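Local coordinates for outer membrane protein SusF (PDB 4FE9) that binds starch at the bacterial cell surface through carbohydrate-binding modules, ahead of its transport into the periplasm for degradation, at residues 299-304 against 342-347; 331-336 against 363-368. All coordinates share one frame; numbering follows the deposited sequence.

Interaction 1: 299-304 against 342-347; sequences FYFAAN and LKVGIA. With EDO (1,2-ethanediol), chain J.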
loop_
_atom_site.group_PDB
_atom_site.type_symbol
_atom_site.label_atom_id
_atom_site.label_comp_id
_atom_site.label_asym_id
_atom_site.label_seq_id
_atom_site.Cartn_x
_atom_site.Cartn_y
_atom_site.Cartn_z
ATOM N N PHE A 299 25.139 -2.499 3.280
ATOM C CA PHE A 299 25.807 -3.011 2.095
ATOM C C PHE A 299 26.529 -1.865 1.382
ATOM O O PHE A 299 26.187 -0.689 1.572
ATOM C CB PHE A 299 24.816 -3.656 1.125
ATOM C CG PHE A 299 24.141 -4.884 1.658
ATOM C CD1 PHE A 299 24.854 -6.082 1.823
ATOM C CD2 PHE A 299 22.772 -4.881 1.900
ATOM C CE1 PHE A 299 24.229 -7.221 2.315
ATOM C CE2 PHE A 299 22.131 -6.025 2.390
ATOM C CZ PHE A 299 22.845 -7.215 2.523
ATOM N N TYR A 300 27.560 -2.216 0.609
ATOM C CA TYR A 300 28.265 -1.229 -0.214
ATOM C C TYR A 300 27.755 -1.282 -1.588
ATOM O O TYR A 300 27.774 -2.336 -2.205
ATOM C CB TYR A 300 29.778 -1.458 -0.229
ATOM C CG TYR A 300 30.515 -0.310 -0.907
ATOM C CD1 TYR A 300 30.554 0.965 -0.307
ATOM C CD2 TYR A 300 30.940 -0.421 -2.205
ATOM C CE1 TYR A 300 31.096 2.060 -0.961
ATOM C CE2 TYR A 300 31.476 0.687 -2.885
ATOM C CZ TYR A 300 31.534 1.923 -2.250
ATOM O OH TYR A 300 32.078 3.026 -2.894
ATOM N N PHE A 301 27.346 -0.128 -2.124
ATOM C CA PHE A 301 27.009 -0.068 -3.566
ATOM C C PHE A 301 27.910 0.937 -4.304
ATOM O O PHE A 301 28.117 2.064 -3.835
ATOM C CB PHE A 301 25.538 0.276 -3.779
ATOM C CG PHE A 301 24.582 -0.713 -3.165
ATOM C CD1 PHE A 301 24.176 -1.853 -3.871
ATOM C CD2 PHE A 301 24.069 -0.498 -1.909
ATOM C CE1 PHE A 301 23.251 -2.768 -3.303
ATOM C CE2 PHE A 301 23.138 -1.401 -1.339
ATOM C CZ PHE A 301 22.721 -2.515 -2.058
ATOM N N ALA A 302 28.585 0.440 -5.320
ATOM C CA ALA A 302 29.189 1.275 -6.382
ATOM C C ALA A 302 28.110 2.003 -7.192
ATOM O O ALA A 302 26.914 1.694 -7.084
ATOM C CB ALA A 302 30.009 0.410 -7.295
ATOM N N ALA A 303 28.533 2.893 -8.084
ATOM C CA ALA A 303 27.596 3.513 -9.012
ATOM C C ALA A 303 27.341 2.556 -10.158
ATOM O O ALA A 303 28.225 1.807 -10.526
ATOM C CB ALA A 303 28.145 4.852 -9.513
ATOM N N ASN A 304 26.055 2.346 -10.463
ATOM C CA ASN A 304 25.642 1.444 -11.553
ATOM C C ASN A 304 25.614 -0.042 -11.223
ATOM O O ASN A 304 25.379 -0.873 -12.101
ATOM C CB ASN A 304 26.480 1.685 -12.810
ATOM C CG ASN A 304 26.342 3.115 -13.346
ATOM O OD1 ASN A 304 25.575 3.935 -12.814
ATOM N ND2 ASN A 304 27.138 3.436 -14.344
ATOM N N LEU A 342 17.001 -3.475 -9.942
ATOM C CA LEU A 342 17.193 -2.245 -9.221
ATOM C C LEU A 342 18.624 -1.722 -9.371
ATOM O O LEU A 342 19.606 -2.410 -9.005
ATOM C CB LEU A 342 16.845 -2.414 -7.750
ATOM C CG LEU A 342 17.027 -1.161 -6.909
ATOM C CD1 LEU A 342 16.057 -0.087 -7.328
ATOM C CD2 LEU A 342 16.896 -1.450 -5.431
ATOM N N LYS A 343 18.741 -0.511 -9.908
ATOM C CA LYS A 343 20.046 0.078 -10.203
ATOM C C LYS A 343 20.360 1.179 -9.212
ATOM O O LYS A 343 19.530 2.045 -8.937
ATOM C CB LYS A 343 20.093 0.620 -11.642
ATOM C CG LYS A 343 21.314 1.535 -11.943
ATOM C CD LYS A 343 21.643 1.545 -13.440
ATOM C CE LYS A 343 22.132 2.920 -13.890
ATOM N NZ LYS A 343 21.973 3.103 -15.382
ATOM N N VAL A 344 21.526 1.088 -8.599
ATOM C CA VAL A 344 21.929 2.088 -7.667
ATOM C C VAL A 344 22.871 3.060 -8.398
ATOM O O VAL A 344 23.779 2.623 -9.107
ATOM C CB VAL A 344 22.677 1.457 -6.454
ATOM C CG1 VAL A 344 23.030 2.525 -5.454
ATOM C CG2 VAL A 344 21.805 0.370 -5.802
ATOM N N GLY A 345 22.583 4.351 -8.302
ATOM C CA GLY A 345 23.292 5.341 -9.130
ATOM C C GLY A 345 24.448 6.041 -8.422
ATOM O O GLY A 345 25.453 6.410 -9.062
ATOM N N ILE A 346 24.258 6.303 -7.125
ATOM C CA ILE A 346 25.235 6.978 -6.289
ATOM C C ILE A 346 25.977 5.963 -5.363
ATOM O O ILE A 346 25.362 5.384 -4.432
ATOM C CB ILE A 346 24.523 8.013 -5.420
ATOM C CG1 ILE A 346 23.732 8.984 -6.304
ATOM C CG2 ILE A 346 25.487 8.712 -4.492
ATOM C CD1 ILE A 346 23.009 10.027 -5.550
ATOM N N ALA A 347 27.296 5.815 -5.560
ATOM C CA ALA A 347 28.094 4.851 -4.773
ATOM C C ALA A 347 28.063 5.192 -3.293
ATOM O O ALA A 347 27.868 6.340 -2.925
ATOM C CB ALA A 347 29.551 4.782 -5.284
HETATM C C1 EDO J . 30.958 3.669 -9.183
HETATM O O1 EDO J . 31.223 4.071 -7.817
HETATM C C2 EDO J . 31.680 2.358 -9.479
HETATM O O2 EDO J . 31.179 1.755 -10.678
#

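Interaction 2: 331-336 against 363-368; sequences DLAGLS and IEFEKP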
loop_
_atom_site.group_PDB
_atom_site.type_symbol
_atom_site.label_atom_id
_atom_site.label_comp_id
_atom_site.label_asym_id
_atom_site.label_seq_id
_atom_site.Cartn_x
_atom_site.Cartn_y
_atom_site.Cartn_z
ATOM N N ASP A 331 16.212 9.587 -4.389
ATOM C CA ASP A 331 17.107 10.738 -4.357
ATOM C C ASP A 331 18.391 10.406 -3.633
ATOM O O ASP A 331 19.484 10.739 -4.105
ATOM C CB ASP A 331 16.426 11.919 -3.655
ATOM C CG ASP A 331 15.351 12.570 -4.518
ATOM O OD1 ASP A 331 14.587 13.401 -3.990
ATOM O OD2 ASP A 331 15.233 12.200 -5.707
ATOM N N LEU A 332 18.269 9.825 -2.437
ATOM C CA LEU A 332 19.446 9.561 -1.619
ATOM C C LEU A 332 20.459 8.686 -2.358
ATOM O O LEU A 332 21.662 8.976 -2.359
ATOM C CB LEU A 332 19.053 8.934 -0.275
ATOM C CG LEU A 332 20.258 8.531 0.580
ATOM C CD1 LEU A 332 20.936 9.772 1.151
ATOM C CD2 LEU A 332 19.851 7.534 1.708
ATOM N N ALA A 333 19.980 7.659 -3.051
ATOM C CA ALA A 333 20.884 6.646 -3.604
ATOM C C ALA A 333 20.904 6.663 -5.116
ATOM O O ALA A 333 21.565 5.838 -5.757
ATOM C CB ALA A 333 20.496 5.232 -3.090
ATOM N N GLY A 334 20.097 7.534 -5.693
ATOM C CA GLY A 334 20.016 7.642 -7.143
ATOM C C GLY A 334 19.468 6.404 -7.783
ATOM O O GLY A 334 19.996 5.947 -8.793
ATOM N N LEU A 335 18.363 5.873 -7.231
ATOM C CA LEU A 335 17.864 4.537 -7.646
ATOM C C LEU A 335 17.071 4.635 -8.955
ATOM O O LEU A 335 16.279 5.542 -9.127
ATOM C CB LEU A 335 16.962 3.929 -6.548
ATOM C CG LEU A 335 17.579 3.654 -5.175
ATOM C CD1 LEU A 335 16.477 3.240 -4.196
ATOM C CD2 LEU A 335 18.675 2.541 -5.297
ATOM N N SER A 336 17.153 3.613 -9.786
ATOM C CA SER A 336 16.270 3.549 -10.934
ATOM C C SER A 336 16.006 2.131 -11.394
ATOM O O SER A 336 16.668 1.177 -10.955
ATOM C CB SER A 336 16.852 4.379 -12.106
ATOM O OG SER A 336 17.989 3.728 -12.674
ATOM N N ILE A 363 10.948 -1.363 -0.946
ATOM C CA ILE A 363 12.410 -1.297 -0.795
ATOM C C ILE A 363 12.792 0.125 -0.453
ATOM O O ILE A 363 12.242 1.051 -1.042
ATOM C CB ILE A 363 13.100 -1.718 -2.081
ATOM C CG1 ILE A 363 12.763 -3.160 -2.401
ATOM C CG2 ILE A 363 14.620 -1.494 -2.002
ATOM C CD1 ILE A 363 13.126 -3.596 -3.830
ATOM N N GLU A 364 13.505 0.308 0.670
ATOM C CA GLU A 364 14.061 1.628 1.041
ATOM C C GLU A 364 15.585 1.582 1.154
ATOM O O GLU A 364 16.150 0.556 1.554
ATOM C CB GLU A 364 13.456 2.134 2.349
ATOM C CG GLU A 364 11.931 2.264 2.320
ATOM C CD GLU A 364 11.444 3.431 1.420
ATOM O OE1 GLU A 364 11.048 3.186 0.246
ATOM O OE2 GLU A 364 11.480 4.585 1.888
ATOM N N PHE A 365 16.248 2.620 0.627
ATOM C CA PHE A 365 17.649 2.905 0.951
ATOM C C PHE A 365 17.752 4.075 1.873
ATOM O O PHE A 365 17.124 5.108 1.642
ATOM C CB PHE A 365 18.435 3.201 -0.296
ATOM C CG PHE A 365 18.806 1.997 -1.059
ATOM C CD1 PHE A 365 17.838 1.072 -1.430
ATOM C CD2 PHE A 365 20.124 1.789 -1.451
ATOM C CE1 PHE A 365 18.178 -0.059 -2.148
ATOM C CE2 PHE A 365 20.481 0.669 -2.175
ATOM C CZ PHE A 365 19.507 -0.274 -2.523
ATOM N N GLU A 366 18.547 3.930 2.923
ATOM C CA GLU A 366 18.628 4.935 3.978
ATOM C C GLU A 366 20.077 5.216 4.368
ATOM O O GLU A 366 20.949 4.485 4.012
ATOM C CB GLU A 366 17.858 4.464 5.191
ATOM C CG GLU A 366 16.343 4.669 5.058
ATOM C CD GLU A 366 15.553 3.890 6.102
ATOM O OE1 GLU A 366 15.814 4.071 7.323
ATOM O OE2 GLU A 366 14.648 3.134 5.695
ATOM N N LYS A 367 20.312 6.277 5.126
ATOM C CA LYS A 367 21.658 6.536 5.632
ATOM C C LYS A 367 22.088 5.334 6.499
ATOM O O LYS A 367 21.304 4.862 7.331
ATOM C CB LYS A 367 21.685 7.814 6.475
ATOM C CG LYS A 367 21.294 9.099 5.712
ATOM C CD LYS A 367 22.409 9.562 4.799
ATOM C CE LYS A 367 23.245 10.653 5.450
ATOM N NZ LYS A 367 24.558 10.135 5.941
ATOM N N PRO A 368 23.331 4.838 6.298
ATOM C CA PRO A 368 23.869 3.731 7.119
ATOM C C PRO A 368 24.252 4.194 8.506
ATOM O O PRO A 368 25.429 4.244 8.816
ATOM C CB PRO A 368 25.117 3.328 6.361
ATOM C CG PRO A 368 25.616 4.617 5.796
ATOM C CD PRO A 368 24.358 5.404 5.409
#

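Interaction 1: 299-304 against 342-347
Lys343 meets Asn304 with its aliphatic part: CE lies 3.7 Å from OD1, and the two side chains run side by side, pointing the same way. Lys343 NZ forms a long, weak ion pair with Glu338 OE1.

Val344 carries most of the contact, through both side chain and backbone. CG2 sits over one face of the Phe301 ring, 4.2 Å from its centroid and 27° off the normal, a CH-pi contact displaced toward the CG-CD1 bond. CG1, anti to the backbone N (chi1 -177°), packs instead against CB of Phe301, so the valine spans the ring and the root of this side chain. Its carbonyl O accepts the backbone N-H of Asn304 at 2.7 Å, with an angle at hydrogen of 144°.

At Gly345 the carbonyl O approaches CB of Ala303 closely. A 1,2-ethanediol, probably from the crystallisation liquor, donates from O2 to Ala303 O at 3.0 Å. Ala347 CA lies 2.9 Å from the carbonyl O of Phe301, a bent CA-H...O contact, while its CB touches the OH of Tyr300 at 3.9 Å.

Strand 294-301 pairs with 348-357, and 341-343 with 306-310. The links 301-306 and 343-348 both pass between these two pairs, and the contact joins them in the Ig-like beta fold of carbohydrate-binding module 2.

Interaction 2: 331-336 against 363-368
Leu335 and Phe365 form the centre of the contact, their side chains meeting at a slant. CD2 of Leu335 stands 3.9 Å from the centroid of the Phe365 ring and just 5° off its normal, a nearly centred CH-pi contact. The other methyl, CD1, lies at the rim on the same face, 3.8 Å from Phe365 CD1. Chi2 of 172° puts it there, anti to CA, while CD2 covers the centre.

Ala333 approaches obliquely: its CB is 3.8 Å from CD2 of Phe365.

Leu332 works on the backbone beyond the ring. Its CD2 lies 3.5 Å from the carbonyl C of Glu366, and CD1 meets CD of Lys367 at 3.9 Å where the two side chains cross at about a right angle. The carboxylate of Glu366 is engaged by the backbone N of Lys419.

No hydrogen bond links the two segments. Leu332 and Ala333, at the end region of the short helix, and Leu335 after it thus pack on strand 360-366, an outermost strand of the module's antiparallel sheet. A hydrogen bond between Ser329 OG and Phe365 N also ties the helix to this sheet edge of an Ig-like domain.

How the interactions relate
The centres of interactions 1 and 2 lie about 9 Å apart, and their segments alternate along the chain. Two probable backbone hydrogen bonds tie 331-336 to 342-347: Lys343 N to Ser336 O at 2.9 Å and Ile346 N to Ala333 O at 3.1 Å. The aromatic cores also meet, with Phe301 CE2 3.5 Å from Phe365 CE2 and ring planes at about 45°; Val344 touches both Leu335 and Phe365, joining Phe301 and Val344 to the buried side of interaction 2. Both lie away from the annotated starch-binding sites, although the Lys343 side chain comes within about 10 Å of a bound glucose unit, and Asn341, just before Leu342 in the chain, belongs to the module's glycan pocket.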